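Local structure of putative potassium transport protein (Staphylococcus aureus 08BA02176, 4XTT) at residues 24-29 / 61-66; 40-45 / 79-84; 44-49 / 68-73. The protein binds the second messenger c-di-AMP between two subunits as the RCK C domain of KtrA, and probably regulates potassium transport. All blocks are in the same frame, centred on the assembly; numbering follows the deposited sequence.

Contact 1. Residues 24-29 / 61-66; sequences EKMAGQ and INLEIG
Leu63 lies against Met26, with its CD1 branch 3.6 Å from Met26 CG. CG of Leu63 stands beside its own backbone N, and this torsion brings the isobutyl group alongside Met26 and the Gln29 carbonyl, whose oxygen CB and CG also approach. The two side chains cross obliquely; beyond them Leu63 touches Ile31 and Ile47, so it faces the interior while most of the contact lies at the surface.

The backbone of Leu63 is gripped at both polar atoms. Leu63 N donates to Gln29 O over 2.7 Å in a nearly straight bond (172° at the hydrogen), although the donor stands 34° above that carbonyl plane. Leu63 O receives Gly28 N at 2.8 Å, this time within the carbonyl plane, and Ala27 CA adds a CA-H...O contact to the same oxygen. Both partners sit in the type II turn from Met26 to Gln29, whose third position is Gly28; the positive phi there, 96°, would press a CB against the preceding carbonyl. The turn's own bond, Gln29 N to Met26 O, is weak. Within the same segment Gln29 NE2 also makes a bent bond to a lone pair of Lys25 O, at 2.6 Å.

Toward the solvent the contact loosens. Ala27 CB rests 4.0 Å from Ile65 CG1, and Glu24, bent at its second torsion, brings OE2 against CG1 and CG2 of Ile65, the two side chains crossing obliquely. Asn62 sets its carboxamide beside Gly28 O without a hydrogen bond.

Loop 24-29 follows strand 15-21. The arrangement is thus a type II turn with glycine in third place, hydrogen-bonded to the loop that leads into strand 68-72, at one end of the TrkA-C sheet.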
loop_
_atom_site.group_PDB
_atom_site.type_symbol
_atom_site.label_atom_id
_atom_site.label_comp_id
_atom_site.label_asym_id
_atom_site.label_seq_id
_atom_site.Cartn_x
_atom_site.Cartn_y
_atom_site.Cartn_z
ATOM N N GLU A 24 10.052 -11.593 -16.903
ATOM C CA GLU A 24 10.480 -12.955 -16.598
ATOM C C GLU A 24 11.513 -12.947 -15.480
ATOM O O GLU A 24 11.530 -13.835 -14.623
ATOM C CB GLU A 24 11.051 -13.638 -17.842
ATOM C CG GLU A 24 10.031 -13.858 -18.945
ATOM C CD GLU A 24 8.962 -14.867 -18.561
ATOM O OE1 GLU A 24 9.211 -15.696 -17.657
ATOM O OE2 GLU A 24 7.866 -14.821 -19.158
ATOM N N LYS A 25 12.381 -11.940 -15.508
ATOM C CA LYS A 25 13.335 -11.714 -14.437
ATOM C C LYS A 25 12.624 -11.639 -13.091
ATOM O O LYS A 25 13.088 -12.200 -12.097
ATOM C CB LYS A 25 14.109 -10.420 -14.690
ATOM C CG LYS A 25 14.985 -9.979 -13.539
ATOM C CD LYS A 25 15.535 -8.581 -13.777
ATOM C CE LYS A 25 16.398 -8.136 -12.612
ATOM N NZ LYS A 25 15.684 -8.307 -11.316
ATOM N N MET A 26 11.473 -10.977 -13.082
ATOM C CA MET A 26 10.747 -10.712 -11.847
ATOM C C MET A 26 9.648 -11.754 -11.631
ATOM O O MET A 26 9.226 -12.003 -10.500
ATOM C CB MET A 26 10.198 -9.280 -11.881
ATOM C CG MET A 26 8.856 -9.035 -11.232
ATOM S SD MET A 26 8.544 -7.257 -11.101
ATOM C CE MET A 26 9.185 -6.690 -12.668
ATOM N N ALA A 27 9.217 -12.389 -12.718
ATOM C CA ALA A 27 8.252 -13.484 -12.644
ATOM C C ALA A 27 8.915 -14.727 -12.053
ATOM O O ALA A 27 10.084 -15.011 -12.330
ATOM C CB ALA A 27 7.675 -13.789 -14.013
ATOM N N GLY A 28 8.178 -15.457 -11.222
ATOM C CA GLY A 28 8.743 -16.609 -10.546
ATOM C C GLY A 28 9.222 -16.224 -9.163
ATOM O O GLY A 28 9.521 -17.082 -8.332
ATOM N N GLN A 29 9.320 -14.919 -8.929
ATOM C CA GLN A 29 9.723 -14.405 -7.628
ATOM C C GLN A 29 8.519 -13.831 -6.891
ATOM O O GLN A 29 7.536 -13.433 -7.512
ATOM C CB GLN A 29 10.802 -13.337 -7.777
ATOM C CG GLN A 29 12.090 -13.828 -8.409
ATOM C CD GLN A 29 13.173 -12.769 -8.398
ATOM O OE1 GLN A 29 13.874 -12.594 -7.398
ATOM N NE2 GLN A 29 13.305 -12.042 -9.503
ATOM N N ILE A 61 3.203 -15.362 -2.673
ATOM C CA ILE A 61 2.864 -15.944 -3.967
ATOM C C ILE A 61 3.859 -15.482 -5.016
ATOM O O ILE A 61 4.346 -14.355 -4.965
ATOM C CB ILE A 61 1.423 -15.588 -4.430
ATOM C CG1 ILE A 61 1.312 -14.107 -4.825
ATOM C CG2 ILE A 61 0.401 -15.965 -3.358
ATOM C CD1 ILE A 61 -0.032 -13.720 -5.434
ATOM N N ASN A 62 4.170 -16.364 -5.957
ATOM C CA ASN A 62 5.076 -16.035 -7.052
ATOM C C ASN A 62 4.409 -15.114 -8.060
ATOM O O ASN A 62 3.274 -15.346 -8.470
ATOM C CB ASN A 62 5.581 -17.310 -7.723
ATOM C CG ASN A 62 6.641 -18.012 -6.896
ATOM O OD1 ASN A 62 7.000 -17.548 -5.816
ATOM N ND2 ASN A 62 7.118 -19.152 -7.379
ATOM N N LEU A 63 5.119 -14.067 -8.460
ATOM C CA LEU A 63 4.591 -13.152 -9.460
ATOM C C LEU A 63 4.583 -13.849 -10.807
ATOM O O LEU A 63 5.581 -14.439 -11.218
ATOM C CB LEU A 63 5.426 -11.870 -9.534
ATOM C CG LEU A 63 5.560 -10.998 -8.283
ATOM C CD1 LEU A 63 6.544 -9.878 -8.551
ATOM C CD2 LEU A 63 4.214 -10.430 -7.835
ATOM N N GLU A 64 3.453 -13.768 -11.496
ATOM C CA GLU A 64 3.313 -14.387 -12.804
ATOM C C GLU A 64 3.544 -13.354 -13.891
ATOM O O GLU A 64 3.513 -12.148 -13.633
ATOM C CB GLU A 64 1.932 -15.030 -12.945
ATOM C CG GLU A 64 1.613 -16.001 -11.814
ATOM C CD GLU A 64 0.253 -16.647 -11.948
ATOM O OE1 GLU A 64 -0.615 -16.071 -12.637
ATOM O OE2 GLU A 64 0.053 -17.736 -11.367
ATOM N N ILE A 65 3.777 -13.834 -15.104
ATOM C CA ILE A 65 4.019 -12.956 -16.236
ATOM C C ILE A 65 2.772 -12.120 -16.534
ATOM O O ILE A 65 1.648 -12.626 -16.552
ATOM C CB ILE A 65 4.427 -13.764 -17.489
ATOM C CG1 ILE A 65 5.368 -14.916 -17.112
ATOM C CG2 ILE A 65 5.080 -12.867 -18.515
ATOM C CD1 ILE A 65 4.680 -16.272 -16.956
ATOM N N GLY A 66 2.975 -10.825 -16.739
ATOM C CA GLY A 66 1.882 -9.931 -17.060
ATOM C C GLY A 66 1.242 -9.278 -15.852
ATOM O O GLY A 66 0.387 -8.401 -16.003
#

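Contact 2. Residues 40-45 / 79-84; sequences YGINII and NRFEKN. With 2BA ((2R,3R,3aS,5R,7aR,9R,10R,10aS,12R,14aR)-2,9-bis(6-amino-9H-purin-9-yl)octahydro-2H,7H-difuro[3,2-d:3',2'-j][1,3,7,9,2,8 ]tetraoxadiphosphacyclododecine-3,5,10,12-tetrol 5,12-dioxide), chain C.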
loop_
_atom_site.group_PDB
_atom_site.type_symbol
_atom_site.label_atom_id
_atom_site.label_comp_id
_atom_site.label_asym_id
_atom_site.label_seq_id
_atom_site.Cartn_x
_atom_site.Cartn_y
_atom_site.Cartn_z
ATOM N N TYR A 40 13.172 -0.757 -0.331
ATOM C CA TYR A 40 13.028 0.441 -1.152
ATOM C C TYR A 40 12.076 1.462 -0.524
ATOM O O TYR A 40 12.119 2.643 -0.845
ATOM C CB TYR A 40 12.527 0.079 -2.557
ATOM C CG TYR A 40 13.447 -0.820 -3.359
ATOM C CD1 TYR A 40 14.433 -0.286 -4.181
ATOM C CD2 TYR A 40 13.314 -2.202 -3.313
ATOM C CE1 TYR A 40 15.269 -1.104 -4.917
ATOM C CE2 TYR A 40 14.148 -3.026 -4.050
ATOM C CZ TYR A 40 15.120 -2.472 -4.848
ATOM O OH TYR A 40 15.949 -3.293 -5.578
ATOM N N GLY A 41 11.223 1.012 0.383
ATOM C CA GLY A 41 10.268 1.909 1.000
ATOM C C GLY A 41 9.031 2.062 0.136
ATOM O O GLY A 41 8.233 2.981 0.341
ATOM N N ILE A 42 8.872 1.155 -0.826
ATOM C CA ILE A 42 7.750 1.200 -1.756
ATOM C C ILE A 42 6.600 0.362 -1.227
ATOM O O ILE A 42 6.818 -0.714 -0.669
ATOM C CB ILE A 42 8.161 0.684 -3.153
ATOM C CG1 ILE A 42 9.322 1.509 -3.708
ATOM C CG2 ILE A 42 6.992 0.715 -4.127
ATOM C CD1 ILE A 42 9.770 1.063 -5.078
ATOM N N ASN A 43 5.378 0.857 -1.396
ATOM C CA ASN A 43 4.198 0.102 -1.014
ATOM C C ASN A 43 3.448 -0.399 -2.243
ATOM O O ASN A 43 3.146 0.375 -3.158
ATOM C CB ASN A 43 3.281 0.961 -0.153
ATOM C CG ASN A 43 2.043 0.214 0.314
ATOM O OD1 ASN A 43 2.086 -0.989 0.563
ATOM N ND2 ASN A 43 0.934 0.935 0.451
ATOM N N ILE A 44 3.197 -1.702 -2.287
ATOM C CA ILE A 44 2.393 -2.281 -3.353
ATOM C C ILE A 44 0.956 -2.403 -2.854
ATOM O O ILE A 44 0.662 -3.202 -1.957
ATOM C CB ILE A 44 2.944 -3.645 -3.784
ATOM C CG1 ILE A 44 4.382 -3.478 -4.284
ATOM C CG2 ILE A 44 2.039 -4.298 -4.820
ATOM C CD1 ILE A 44 4.925 -4.675 -4.987
ATOM N N ILE A 45 0.075 -1.594 -3.439
ATOM C CA ILE A 45 -1.326 -1.486 -3.019
ATOM C C ILE A 45 -2.122 -2.678 -3.543
ATOM O O ILE A 45 -3.004 -3.205 -2.863
ATOM C CB ILE A 45 -1.961 -0.163 -3.516
ATOM C CG1 ILE A 45 -1.127 1.022 -3.037
ATOM C CG2 ILE A 45 -3.384 -0.025 -3.028
ATOM C CD1 ILE A 45 -1.596 2.361 -3.564
ATOM N N ASN A 79 12.073 4.863 -8.720
ATOM C CA ASN A 79 13.043 4.867 -9.812
ATOM C C ASN A 79 14.196 3.888 -9.577
ATOM O O ASN A 79 14.708 3.275 -10.509
ATOM C CB ASN A 79 13.573 6.279 -10.023
ATOM C CG ASN A 79 14.581 6.361 -11.144
ATOM O OD1 ASN A 79 14.227 6.648 -12.286
ATOM N ND2 ASN A 79 15.855 6.149 -10.819
ATOM N N ARG A 80 14.594 3.734 -8.325
ATOM C CA ARG A 80 15.668 2.816 -7.980
ATOM C C ARG A 80 15.245 1.362 -8.133
ATOM O O ARG A 80 16.012 0.534 -8.624
ATOM C CB ARG A 80 16.145 3.093 -6.561
ATOM C CG ARG A 80 17.520 2.556 -6.221
ATOM C CD ARG A 80 17.480 2.134 -4.783
ATOM N NE ARG A 80 16.867 3.211 -4.008
ATOM C CZ ARG A 80 16.389 3.091 -2.772
ATOM N NH1 ARG A 80 16.418 1.915 -2.148
ATOM N NH2 ARG A 80 15.848 4.146 -2.175
ATOM N N PHE A 81 14.021 1.051 -7.723
ATOM C CA PHE A 81 13.509 -0.305 -7.862
ATOM C C PHE A 81 13.356 -0.687 -9.328
ATOM O O PHE A 81 13.678 -1.809 -9.719
ATOM C CB PHE A 81 12.169 -0.443 -7.146
ATOM C CG PHE A 81 11.510 -1.779 -7.340
ATOM C CD1 PHE A 81 12.082 -2.934 -6.825
ATOM C CD2 PHE A 81 10.307 -1.878 -8.019
ATOM C CE1 PHE A 81 11.475 -4.169 -6.997
ATOM C CE2 PHE A 81 9.690 -3.106 -8.190
ATOM C CZ PHE A 81 10.278 -4.256 -7.671
ATOM N N GLU A 82 12.894 0.264 -10.137
ATOM C CA GLU A 82 12.678 0.027 -11.558
ATOM C C GLU A 82 13.973 -0.233 -12.308
ATOM O O GLU A 82 14.005 -1.034 -13.238
ATOM C CB GLU A 82 11.961 1.216 -12.197
ATOM C CG GLU A 82 10.520 1.363 -11.788
ATOM C CD GLU A 82 9.869 2.574 -12.416
ATOM O OE1 GLU A 82 10.497 3.184 -13.306
ATOM O OE2 GLU A 82 8.735 2.922 -12.019
ATOM N N LYS A 83 15.050 0.408 -11.874
ATOM C CA LYS A 83 16.314 0.311 -12.583
ATOM C C LYS A 83 17.032 -0.982 -12.241
ATOM O O LYS A 83 17.863 -1.458 -13.011
ATOM C CB LYS A 83 17.186 1.531 -12.272
ATOM C CG LYS A 83 17.119 2.595 -13.362
ATOM C CD LYS A 83 15.694 3.122 -13.529
ATOM C CE LYS A 83 15.617 4.254 -14.541
ATOM N NZ LYS A 83 14.236 4.814 -14.605
ATOM N N ASN A 84 16.685 -1.567 -11.101
ATOM C CA ASN A 84 17.267 -2.845 -10.707
ATOM C C ASN A 84 16.527 -4.012 -11.350
ATOM O O ASN A 84 16.728 -5.164 -10.980
ATOM C CB ASN A 84 17.264 -2.992 -9.189
ATOM C CG ASN A 84 18.375 -2.195 -8.527
ATOM O OD1 ASN A 84 19.394 -2.748 -8.117
ATOM N ND2 ASN A 84 18.183 -0.886 -8.425
HETATM P P 2BA C . 8.168 -5.095 5.946
HETATM O O1P 2BA C . 7.968 -3.859 5.157
HETATM O O2P 2BA C . 9.308 -4.843 6.882
HETATM O "O5'" 2BA C . 6.852 -5.365 6.824
HETATM C "C5'" 2BA C . 6.807 -6.519 7.682
HETATM C "C4'" 2BA C . 5.435 -6.694 8.197
HETATM O "O4'" 2BA C . 4.870 -5.422 8.746
HETATM C "C3'" 2BA C . 4.550 -7.083 7.103
HETATM O "O3'" 2BA C . 4.503 -8.533 7.003
HETATM C "C2'" 2BA C . 3.239 -6.585 7.464
HETATM O "O2'" 2BA C . 2.536 -7.549 8.298
HETATM C "C1'" 2BA C . 3.489 -5.338 8.219
HETATM N N9 2BA C . 3.410 -4.240 7.365
HETATM C C8 2BA C . 4.437 -3.690 7.072
HETATM N N7 2BA C . 4.167 -2.645 6.238
HETATM C C5 2BA C . 2.672 -2.778 6.144
HETATM C C6 2BA C . 1.594 -2.156 5.531
HETATM N N6 2BA C . 1.846 -1.051 4.714
HETATM N N1 2BA C . 0.327 -2.571 5.688
HETATM C C2 2BA C . 0.060 -3.602 6.448
HETATM N N3 2BA C . 1.018 -4.264 7.071
HETATM C C4 2BA C . 2.316 -3.905 6.963
HETATM P P1 2BA C . 4.440 -9.143 5.515
HETATM O O1P1 2BA C . 3.159 -8.662 4.930
HETATM O O2P1 2BA C . 4.375 -10.628 5.628
HETATM O "O5'1" 2BA C . 5.594 -8.729 4.483
HETATM C "C5'1" 2BA C . 6.960 -8.961 4.783
HETATM C "C4'1" 2BA C . 7.770 -8.203 3.805
HETATM O "O4'1" 2BA C . 7.288 -8.467 2.422
HETATM C "C3'1" 2BA C . 7.600 -6.756 4.011
HETATM O "O3'1" 2BA C . 8.609 -6.231 4.911
HETATM C "C2'1" 2BA C . 7.755 -6.151 2.699
HETATM O "O2'1" 2BA C . 9.164 -5.913 2.458
HETATM C "C1'1" 2BA C . 7.242 -7.143 1.738
HETATM N N91 2BA C . 5.919 -6.837 1.364
HETATM C C81 2BA C . 5.012 -7.570 1.731
HETATM N N71 2BA C . 3.790 -7.133 1.288
HETATM C C51 2BA C . 4.279 -5.911 0.546
HETATM C C61 2BA C . 3.727 -4.874 -0.214
HETATM N N61 2BA C . 2.318 -4.826 -0.430
HETATM N N11 2BA C . 4.457 -3.924 -0.746
HETATM C C21 2BA C . 5.775 -3.907 -0.591
HETATM N N31 2BA C . 6.423 -4.843 0.113
HETATM C C41 2BA C . 5.735 -5.858 0.695
#
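Asn79, on the last turns of helix 75-83, faces away from residues 40-45 and accepts Lys83 NZ at its OD1. Arg80 comes next, a chain bent at its second and third torsions: CD passes the CD1 and CE1 side of the Tyr40 ring, and Arg80 NH1 stops 3.6 Å from Tyr40 CD1. Guanidinium and ring planes are 31° apart and meet obliquely. The charge is held elsewhere, NH2 by a salt bridge to Asp77 and NH1 by a weak bond to Gln39 O.

Phe81 carries the contact. With CG anti to its backbone N (175°), its ring turns an edge to the face of Tyr40 in a T-shaped pair, the centroids 5.0 Å apart and the planes at 71°. Phe81 CB adds a CH-pi contact over the same ring, 3.9 Å from the Tyr40 centroid. Ile42 completes the grip, its CD1 lying 3.5 Å from Phe81 CB. Beyond these, Phe81 touches Leu20 and Ile36. At the helix end Asn84 folds back, Asn84 ND2 donating to Arg80 O at 2.6 Å, while its CB lies 3.9 Å from Tyr40 OH.

No hydrogen bond joins the segments: aromatic and apolar packing joins helix 75-83 to the end of helix 36-40 (Tyr40) and to Ile42 just before strand 43-49. Two residues after Ile42 the backbone meets c-di-AMP, Ile44 N donating to N11 of 2BA at 3.0 Å and Ile44 O receiving N61 of 2BA at 2.8 Å. One ring acceptor and one amino donor, both bound by main-chain atoms, imply that adenine is read here along its Watson-Crick edge.

Contact 3. Residues 44-49 / 68-73; sequences IIAIKR and ILIMIG. With 2BA ((2R,3R,3aS,5R,7aR,9R,10R,10aS,12R,14aR)-2,9-bis(6-amino-9H-purin-9-yl)octahydro-2H,7H-difuro[3,2-d:3',2'-j][1,3,7,9,2,8 ]tetraoxadiphosphacyclododecine-3,5,10,12-tetrol 5,12-dioxide), chain C.
Ile44 enters the pairing opposite Met71, a non-hydrogen-bonded pair of two strands that run antiparallel, their axes at 159°. Its CG1 stands beside the backbone N and carries Ile44 CD1 to within 3.7 Å of Leu69 CD1, the side chains crossing obliquely, while CB and CG1 lie next to the N11 side of the bound adenine.

Ile45 breaks the regular register. Its phi and psi are helical (-78° and -40°), and Ile45 N donates to Ile70 O at 3.0 Å, almost along the C=O axis. The side chain reaches Ile72, CD1 of Ile45 lying 3.6 Å from Ile72 CG2; Ile45 also packs on Asn43 of the second subunit. Ala46, fully extended, returns the exchange: Ala46 O accepts Ile70 N at 3.0 Å. Residues 45 and 46 thus stand together opposite Ile70.

Ile47 resumes the alternation. It lies side by side with Leu69, pointing the same way, CG1 of Ile47 3.7 Å from Leu69 CD2, on the face that also holds Ile44 and Met71. Lys48 closes a regular hydrogen-bonded pair with Ile68: Lys48 N to Ile68 O measures 2.8 Å, Ile68 N to Lys48 O 3.2 Å, each on a carbonyl lone pair. The aliphatic start of Lys48 packs against CB of Ile68 and CD1 of Ile70 before the amine leads away.

With two residues facing one, the first helical and the second extended, the strand has the backbone angles of a classic beta bulge, here in the central strand pair of the four-stranded antiparallel TrkA-C sheet, immediately after the adenine-binding residue.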
loop_
_atom_site.group_PDB
_atom_site.type_symbol
_atom_site.label_atom_id
_atom_site.label_comp_id
_atom_site.label_asym_id
_atom_site.label_seq_id
_atom_site.Cartn_x
_atom_site.Cartn_y
_atom_site.Cartn_z
ATOM N N ILE A 44 3.197 -1.702 -2.287
ATOM C CA ILE A 44 2.393 -2.281 -3.353
ATOM C C ILE A 44 0.956 -2.403 -2.854
ATOM O O ILE A 44 0.662 -3.202 -1.957
ATOM C CB ILE A 44 2.944 -3.645 -3.784
ATOM C CG1 ILE A 44 4.382 -3.478 -4.284
ATOM C CG2 ILE A 44 2.039 -4.298 -4.820
ATOM C CD1 ILE A 44 4.925 -4.675 -4.987
ATOM N N ILE A 45 0.075 -1.594 -3.439
ATOM C CA ILE A 45 -1.326 -1.486 -3.019
ATOM C C ILE A 45 -2.122 -2.678 -3.543
ATOM O O ILE A 45 -3.004 -3.205 -2.863
ATOM C CB ILE A 45 -1.961 -0.163 -3.516
ATOM C CG1 ILE A 45 -1.127 1.022 -3.037
ATOM C CG2 ILE A 45 -3.384 -0.025 -3.028
ATOM C CD1 ILE A 45 -1.596 2.361 -3.564
ATOM N N ALA A 46 -1.816 -3.072 -4.775
ATOM C CA ALA A 46 -2.529 -4.144 -5.455
ATOM C C ALA A 46 -1.727 -4.687 -6.633
ATOM O O ALA A 46 -0.725 -4.095 -7.050
ATOM C CB ALA A 46 -3.893 -3.661 -5.933
ATOM N N ILE A 47 -2.182 -5.821 -7.157
ATOM C CA ILE A 47 -1.615 -6.435 -8.355
ATOM C C ILE A 47 -2.729 -6.587 -9.378
ATOM O O ILE A 47 -3.815 -7.065 -9.039
ATOM C CB ILE A 47 -0.988 -7.829 -8.064
ATOM C CG1 ILE A 47 0.209 -7.706 -7.119
ATOM C CG2 ILE A 47 -0.545 -8.510 -9.349
ATOM C CD1 ILE A 47 0.895 -9.035 -6.816
ATOM N N LYS A 48 -2.487 -6.176 -10.619
ATOM C CA LYS A 48 -3.474 -6.418 -11.673
ATOM C C LYS A 48 -3.243 -7.751 -12.360
ATOM O O LYS A 48 -2.262 -7.937 -13.081
ATOM C CB LYS A 48 -3.466 -5.323 -12.733
ATOM C CG LYS A 48 -4.156 -4.057 -12.336
ATOM C CD LYS A 48 -4.699 -3.342 -13.565
ATOM C CE LYS A 48 -5.799 -4.171 -14.243
ATOM N NZ LYS A 48 -6.604 -3.388 -15.236
ATOM N N ARG A 49 -4.158 -8.682 -12.126
ATOM C CA ARG A 49 -4.103 -9.977 -12.775
ATOM C C ARG A 49 -5.201 -10.017 -13.836
ATOM O O ARG A 49 -6.393 -10.024 -13.526
ATOM C CB ARG A 49 -4.264 -11.110 -11.769
ATOM C CG ARG A 49 -4.068 -12.489 -12.379
ATOM C CD ARG A 49 -2.767 -13.104 -11.908
ATOM N NE ARG A 49 -2.823 -13.443 -10.488
ATOM C CZ ARG A 49 -1.762 -13.735 -9.743
ATOM N NH1 ARG A 49 -1.913 -14.035 -8.460
ATOM N NH2 ARG A 49 -0.549 -13.723 -10.282
ATOM N N ILE A 68 0.674 -6.743 -13.132
ATOM C CA ILE A 68 0.962 -5.327 -13.018
ATOM C C ILE A 68 0.977 -4.899 -11.553
ATOM O O ILE A 68 -0.064 -4.882 -10.894
ATOM C CB ILE A 68 -0.057 -4.487 -13.813
ATOM C CG1 ILE A 68 -0.001 -4.869 -15.297
ATOM C CG2 ILE A 68 0.234 -3.002 -13.650
ATOM C CD1 ILE A 68 -1.076 -4.235 -16.137
ATOM N N LEU A 69 2.160 -4.582 -11.033
ATOM C CA LEU A 69 2.256 -4.115 -9.657
ATOM C C LEU A 69 1.870 -2.646 -9.606
ATOM O O LEU A 69 2.410 -1.826 -10.348
ATOM C CB LEU A 69 3.666 -4.312 -9.081
ATOM C CG LEU A 69 4.315 -5.691 -9.231
ATOM C CD1 LEU A 69 5.585 -5.770 -8.414
ATOM C CD2 LEU A 69 3.362 -6.804 -8.829
ATOM N N ILE A 70 0.927 -2.313 -8.733
ATOM C CA ILE A 70 0.547 -0.923 -8.556
ATOM C C ILE A 70 1.277 -0.381 -7.325
ATOM O O ILE A 70 0.978 -0.752 -6.184
ATOM C CB ILE A 70 -0.974 -0.772 -8.412
ATOM C CG1 ILE A 70 -1.679 -1.517 -9.546
ATOM C CG2 ILE A 70 -1.363 0.689 -8.409
ATOM C CD1 ILE A 70 -3.185 -1.411 -9.512
ATOM N N MET A 71 2.232 0.510 -7.561
ATOM C CA MET A 71 3.141 0.912 -6.500
ATOM C C MET A 71 2.968 2.370 -6.135
ATOM O O MET A 71 2.657 3.210 -6.983
ATOM C CB MET A 71 4.585 0.669 -6.919
ATOM C CG MET A 71 4.861 -0.715 -7.434
ATOM S SD MET A 71 6.559 -0.848 -8.012
ATOM C CE MET A 71 6.616 0.565 -9.109
ATOM N N ILE A 72 3.211 2.670 -4.868
ATOM C CA ILE A 72 3.146 4.034 -4.389
ATOM C C ILE A 72 4.338 4.289 -3.471
ATOM O O ILE A 72 4.667 3.461 -2.619
ATOM C CB ILE A 72 1.791 4.288 -3.695
ATOM C CG1 ILE A 72 1.612 5.758 -3.344
ATOM C CG2 ILE A 72 1.628 3.413 -2.459
ATOM C CD1 ILE A 72 0.217 6.053 -2.852
ATOM N N GLY A 73 5.000 5.425 -3.669
ATOM C CA GLY A 73 6.193 5.766 -2.911
ATOM C C GLY A 73 6.906 6.989 -3.466
ATOM O O GLY A 73 6.419 7.650 -4.389
HETATM P P 2BA C . 8.168 -5.095 5.946
HETATM O O1P 2BA C . 7.968 -3.859 5.157
HETATM O O2P 2BA C . 9.308 -4.843 6.882
HETATM O "O5'" 2BA C . 6.852 -5.365 6.824
HETATM C "C5'" 2BA C . 6.807 -6.519 7.682
HETATM C "C4'" 2BA C . 5.435 -6.694 8.197
HETATM O "O4'" 2BA C . 4.870 -5.422 8.746
HETATM C "C3'" 2BA C . 4.550 -7.083 7.103
HETATM O "O3'" 2BA C . 4.503 -8.533 7.003
HETATM C "C2'" 2BA C . 3.239 -6.585 7.464
HETATM O "O2'" 2BA C . 2.536 -7.549 8.298
HETATM C "C1'" 2BA C . 3.489 -5.338 8.219
HETATM N N9 2BA C . 3.410 -4.240 7.365
HETATM C C8 2BA C . 4.437 -3.690 7.072
HETATM N N7 2BA C . 4.167 -2.645 6.238
HETATM C C5 2BA C . 2.672 -2.778 6.144
HETATM C C6 2BA C . 1.594 -2.156 5.531
HETATM N N6 2BA C . 1.846 -1.051 4.714
HETATM N N1 2BA C . 0.327 -2.571 5.688
HETATM C C2 2BA C . 0.060 -3.602 6.448
HETATM N N3 2BA C . 1.018 -4.264 7.071
HETATM C C4 2BA C . 2.316 -3.905 6.963
HETATM P P1 2BA C . 4.440 -9.143 5.515
HETATM O O1P1 2BA C . 3.159 -8.662 4.930
HETATM O O2P1 2BA C . 4.375 -10.628 5.628
HETATM O "O5'1" 2BA C . 5.594 -8.729 4.483
HETATM C "C5'1" 2BA C . 6.960 -8.961 4.783
HETATM C "C4'1" 2BA C . 7.770 -8.203 3.805
HETATM O "O4'1" 2BA C . 7.288 -8.467 2.422
HETATM C "C3'1" 2BA C . 7.600 -6.756 4.011
HETATM O "O3'1" 2BA C . 8.609 -6.231 4.911
HETATM C "C2'1" 2BA C . 7.755 -6.151 2.699
HETATM O "O2'1" 2BA C . 9.164 -5.913 2.458
HETATM C "C1'1" 2BA C . 7.242 -7.143 1.738
HETATM N N91 2BA C . 5.919 -6.837 1.364
HETATM C C81 2BA C . 5.012 -7.570 1.731
HETATM N N71 2BA C . 3.790 -7.133 1.288
HETATM C C51 2BA C . 4.279 -5.911 0.546
HETATM C C61 2BA C . 3.727 -4.874 -0.214
HETATM N N61 2BA C . 2.318 -4.826 -0.430
HETATM N N11 2BA C . 4.457 -3.924 -0.746
HETATM C C21 2BA C . 5.775 -3.907 -0.591
HETATM N N31 2BA C . 6.423 -4.843 0.113
HETATM C C41 2BA C . 5.735 -5.858 0.695
#

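Contact 3 is the buried centre of the fold, contact 2 is partly buried, and contact 1 lies at the surface. Contacts 2 and 3 share Ile44 and Ile45 on strand 43-49, and meet again where Phe81 and Ile42 pack on Met71; both border c-di-AMP and the second subunit. Their chemistry is complementary: main-chain bonds join the strands of contact 3, whereas contact 2 relies on rings and aliphatic groups between helix 75-83 and the helix end and turn that lead into strand 43-49. Contact 1 joins loops with two backbone bonds and connects inward through Leu63, which touches Ile47 and Leu69. A weak bond from Lys25 NZ to Asn84 O ties contact 1 to contact 2.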